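Long-range contact in fuculose-1-phosphate aldolase (Glaciozyma antarctica, PDB 4XXF), which is an aldolase of the class II aldolase/adducin family, with an AraD-like fold, and binds a zinc ion through three histidines: residues E24-A29 with L46-P51. Sequence-based numbering, arbitrary orientation. Where two conformers were deposited one is given.
Sequences ERLVAA and LTVRDP
Leu26 drops from the helix onto the strand between Leu46 and Val48, its two methyls, CD1 and CD2, each 3.9 Å from the carbonyl O of Leu46. CD1 lies 3.7 Å from CB of Leu46, while CD2 comes to 4.0 Å from CG1 of Val48. CG stands anti to the backbone N (chi1 -176°), which puts it on the strand side of the helix. The short segments' axes approach to 9.1 Å. One turn on, Ala29 CB meets Leu46 CD2 at 3.8 Å; the small methyl lets the larger leucine close up against the helix, and both also fit against neighbours, Ala29 on Val194 and Leu46 on Phe66. Val48, beta-branched and at home in a strand, also touches Ile190. No hydrogen bond joins the segments, and in this tight, buried part the side-chain contacts are apolar. Toward Glu24 and Pro51 the segments diverge and the polar groups pair away from the contact: partly exposed Glu24 with Arg257, Asp50 with Arg19. Thr47 points to the other face of the sheet, where OG1 bonds to His102 and His106. Residues 24-29 of helix 15-36 run nearly antiparallel to strand residues 46-49 (163°), one layer of helices packed on the central sheet, as in the alpha/beta/alpha sandwich of the AraD-like fold.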
ATOM      1  N   GLU A  24     -27.867  -1.802  -8.415  1.00 11.70           N
ATOM      2  CA  GLU A  24     -27.013  -2.433  -7.420  1.00 11.86           C
ATOM      3  C   GLU A  24     -25.612  -2.698  -8.003  1.00 11.82           C
ATOM      4  O   GLU A  24     -24.595  -2.541  -7.308  1.00 11.47           O
ATOM      5  CB  GLU A  24     -27.642  -3.733  -6.910  1.00 12.11           C
ATOM      6  CG  GLU A  24     -26.761  -4.423  -5.854  1.00 14.85           C
ATOM      7  CD  GLU A  24     -27.205  -5.830  -5.503  1.00 19.55           C
ATOM      8  OE1 GLU A  24     -28.269  -6.279  -5.976  1.00 22.01           O
ATOM      9  OE2 GLU A  24     -26.468  -6.506  -4.754  1.00 19.65           O
ATOM     10  N   ARG A  25     -25.550  -3.090  -9.274  1.00 10.64           N
ATOM     11  CA  ARG A  25     -24.278  -3.429  -9.899  1.00 11.42           C
ATOM     12  C   ARG A  25     -23.423  -2.169 -10.048  1.00 10.61           C
ATOM     13  O   ARG A  25     -22.198  -2.227  -9.879  1.00 11.67           O
ATOM     14  CB  ARG A  25     -24.501  -4.105 -11.262  1.00 12.46           C
ATOM     15  CG  ARG A  25     -23.360  -4.995 -11.738  1.00 13.15           C
ATOM     16  CD  ARG A  25     -23.187  -6.181 -10.804  1.00 14.53           C
ATOM     17  NE  ARG A  25     -22.381  -7.261 -11.362  1.00 13.82           N
ATOM     18  CZ  ARG A  25     -22.051  -8.346 -10.672  1.00 17.50           C
ATOM     19  NH1 ARG A  25     -22.475  -8.479  -9.421  1.00 17.62           N
ATOM     20  NH2 ARG A  25     -21.306  -9.293 -11.220  1.00 20.05           N
ATOM     21  N   LEU A  26     -24.050  -1.041 -10.375  1.00 11.28           N
ATOM     22  CA  LEU A  26     -23.339   0.230 -10.485  1.00 10.16           C
ATOM     23  C   LEU A  26     -22.786   0.649  -9.134  1.00 10.97           C
ATOM     24  O   LEU A  26     -21.639   1.100  -9.041  1.00 11.41           O
ATOM     25  CB  LEU A  26     -24.258   1.325 -11.047  1.00 11.97           C
ATOM     26  CG  LEU A  26     -23.555   2.662 -11.276  1.00 14.35           C
ATOM     27  CD1 LEU A  26     -22.439   2.519 -12.285  1.00 20.90           C
ATOM     28  CD2 LEU A  26     -24.520   3.737 -11.688  1.00 14.10           C
ATOM     29  N   VAL A  27     -23.579   0.491  -8.078  1.00 11.00           N
ATOM     30  CA  VAL A  27     -23.098   0.781  -6.738  1.00 10.51           C
ATOM     31  C   VAL A  27     -21.924  -0.138  -6.369  1.00 10.82           C
ATOM     32  O   VAL A  27     -20.911   0.328  -5.827  1.00 11.04           O
ATOM     33  CB  VAL A  27     -24.237   0.655  -5.710  1.00 11.05           C
ATOM     34  CG1 VAL A  27     -23.682   0.745  -4.307  1.00 13.22           C
ATOM     35  CG2 VAL A  27     -25.262   1.744  -5.935  1.00 13.44           C
ATOM     36  N   ALA A  28     -22.035  -1.427  -6.678  1.00 10.89           N
ATOM     37  CA  ALA A  28     -20.933  -2.352  -6.421  1.00 10.11           C
ATOM     38  C   ALA A  28     -19.677  -1.894  -7.159  1.00 10.40           C
ATOM     39  O   ALA A  28     -18.575  -1.946  -6.619  1.00 10.46           O
ATOM     40  CB  ALA A  28     -21.314  -3.765  -6.828  1.00 10.92           C
ATOM     41  N   ALA A  29     -19.838  -1.434  -8.393  1.00 10.72           N
ATOM     42  CA  ALA A  29     -18.700  -0.963  -9.184  1.00 10.83           C
ATOM     43  C   ALA A  29     -18.041   0.260  -8.540  1.00  9.92           C
ATOM     44  O   ALA A  29     -16.810   0.338  -8.432  1.00 10.81           O
ATOM     45  CB  ALA A  29     -19.133  -0.643 -10.604  1.00 10.93           C
ATOM     46  N   LEU A  46     -19.322   7.129 -12.827  1.00 12.06           N
ATOM     47  CA  LEU A  46     -19.655   5.846 -13.424  1.00 11.71           C
ATOM     48  C   LEU A  46     -21.121   5.919 -13.808  1.00 12.79           C
ATOM     49  O   LEU A  46     -21.961   6.301 -12.997  1.00 13.71           O
ATOM     50  CB  LEU A  46     -19.400   4.682 -12.459  1.00 12.72           C
ATOM     51  CG  LEU A  46     -17.957   4.236 -12.211  1.00 14.52           C
ATOM     52  CD1 LEU A  46     -17.202   5.203 -11.291  1.00 15.86           C
ATOM     53  CD2 LEU A  46     -17.960   2.838 -11.622  1.00 15.06           C
ATOM     54  N   THR A  47     -21.421   5.590 -15.059  1.00 13.49           N
ATOM     55  CA  THR A  47     -22.793   5.672 -15.542  1.00 14.18           C
ATOM     56  C   THR A  47     -23.272   4.341 -16.095  1.00 13.89           C
ATOM     57  O   THR A  47     -22.471   3.530 -16.581  1.00 14.91           O
ATOM     58  CB  THR A  47     -22.946   6.730 -16.657  1.00 15.02           C
ATOM     59  OG1 THR A  47     -22.022   6.458 -17.722  1.00 15.49           O
ATOM     60  CG2 THR A  47     -22.694   8.147 -16.120  1.00 17.66           C
ATOM     61  N   VAL A  48     -24.579   4.106 -15.986  1.00 12.97           N
ATOM     62  CA  VAL A  48     -25.196   3.003 -16.711  0.87 12.72           C
ATOM     63  C   VAL A  48     -26.492   3.492 -17.360  1.00 13.63           C
ATOM     64  O   VAL A  48     -27.283   4.228 -16.767  1.00 14.10           O
ATOM     65  CB  VAL A  48     -25.453   1.762 -15.795  0.87 14.05           C
ATOM     66  CG1 VAL A  48     -26.462   2.072 -14.698  0.87 17.58           C
ATOM     67  CG2 VAL A  48     -25.910   0.569 -16.623  0.87 17.85           C
ATOM     68  N   ARG A  49     -26.681   3.087 -18.605  1.00 14.24           N
ATOM     69  CA  ARG A  49     -27.884   3.436 -19.342  1.00 15.31           C
ATOM     70  C   ARG A  49     -29.095   2.764 -18.716  1.00 16.20           C
ATOM     71  O   ARG A  49     -29.055   1.571 -18.397  1.00 16.05           O
ATOM     72  CB  ARG A  49     -27.731   3.000 -20.790  1.00 15.99           C
ATOM     73  CG  ARG A  49     -28.697   3.636 -21.752  1.00 17.24           C
ATOM     74  CD  ARG A  49     -28.562   2.976 -23.089  1.00 19.77           C
ATOM     75  NE  ARG A  49     -27.247   3.120 -23.730  1.00 20.06           N
ATOM     76  CZ  ARG A  49     -26.889   4.155 -24.495  1.00 20.79           C
ATOM     77  NH1 ARG A  49     -27.708   5.186 -24.653  1.00 19.14           N
ATOM     78  NH2 ARG A  49     -25.711   4.175 -25.095  1.00 21.60           N
ATOM     79  N   ASP A  50     -30.177   3.515 -18.533  1.00 16.47           N
ATOM     80  CA  ASP A  50     -31.414   2.916 -18.038  1.00 17.16           C
ATOM     81  C   ASP A  50     -31.946   1.897 -19.035  1.00 18.02           C
ATOM     82  O   ASP A  50     -31.884   2.127 -20.242  1.00 18.68           O
ATOM     83  CB  ASP A  50     -32.475   3.988 -17.771  1.00 18.01           C
ATOM     84  CG  ASP A  50     -33.701   3.426 -17.093  1.00 18.78           C
ATOM     85  OD1 ASP A  50     -34.687   3.129 -17.798  1.00 19.97           O
ATOM     86  OD2 ASP A  50     -33.659   3.266 -15.852  1.00 18.32           O
ATOM     87  N   PRO A  51     -32.475   0.765 -18.541  1.00 18.28           N
ATOM     88  CA  PRO A  51     -32.909  -0.283 -19.474  1.00 20.86           C
ATOM     89  C   PRO A  51     -34.235  -0.007 -20.162  1.00 22.03           C
ATOM     90  O   PRO A  51     -34.590  -0.740 -21.091  1.00 26.86           O
ATOM     91  CB  PRO A  51     -33.025  -1.522 -18.577  1.00 21.94           C
ATOM     92  CG  PRO A  51     -33.238  -0.976 -17.199  1.00 20.70           C
ATOM     93  CD  PRO A  51     -32.435   0.286 -17.145  1.00 17.72           C
TER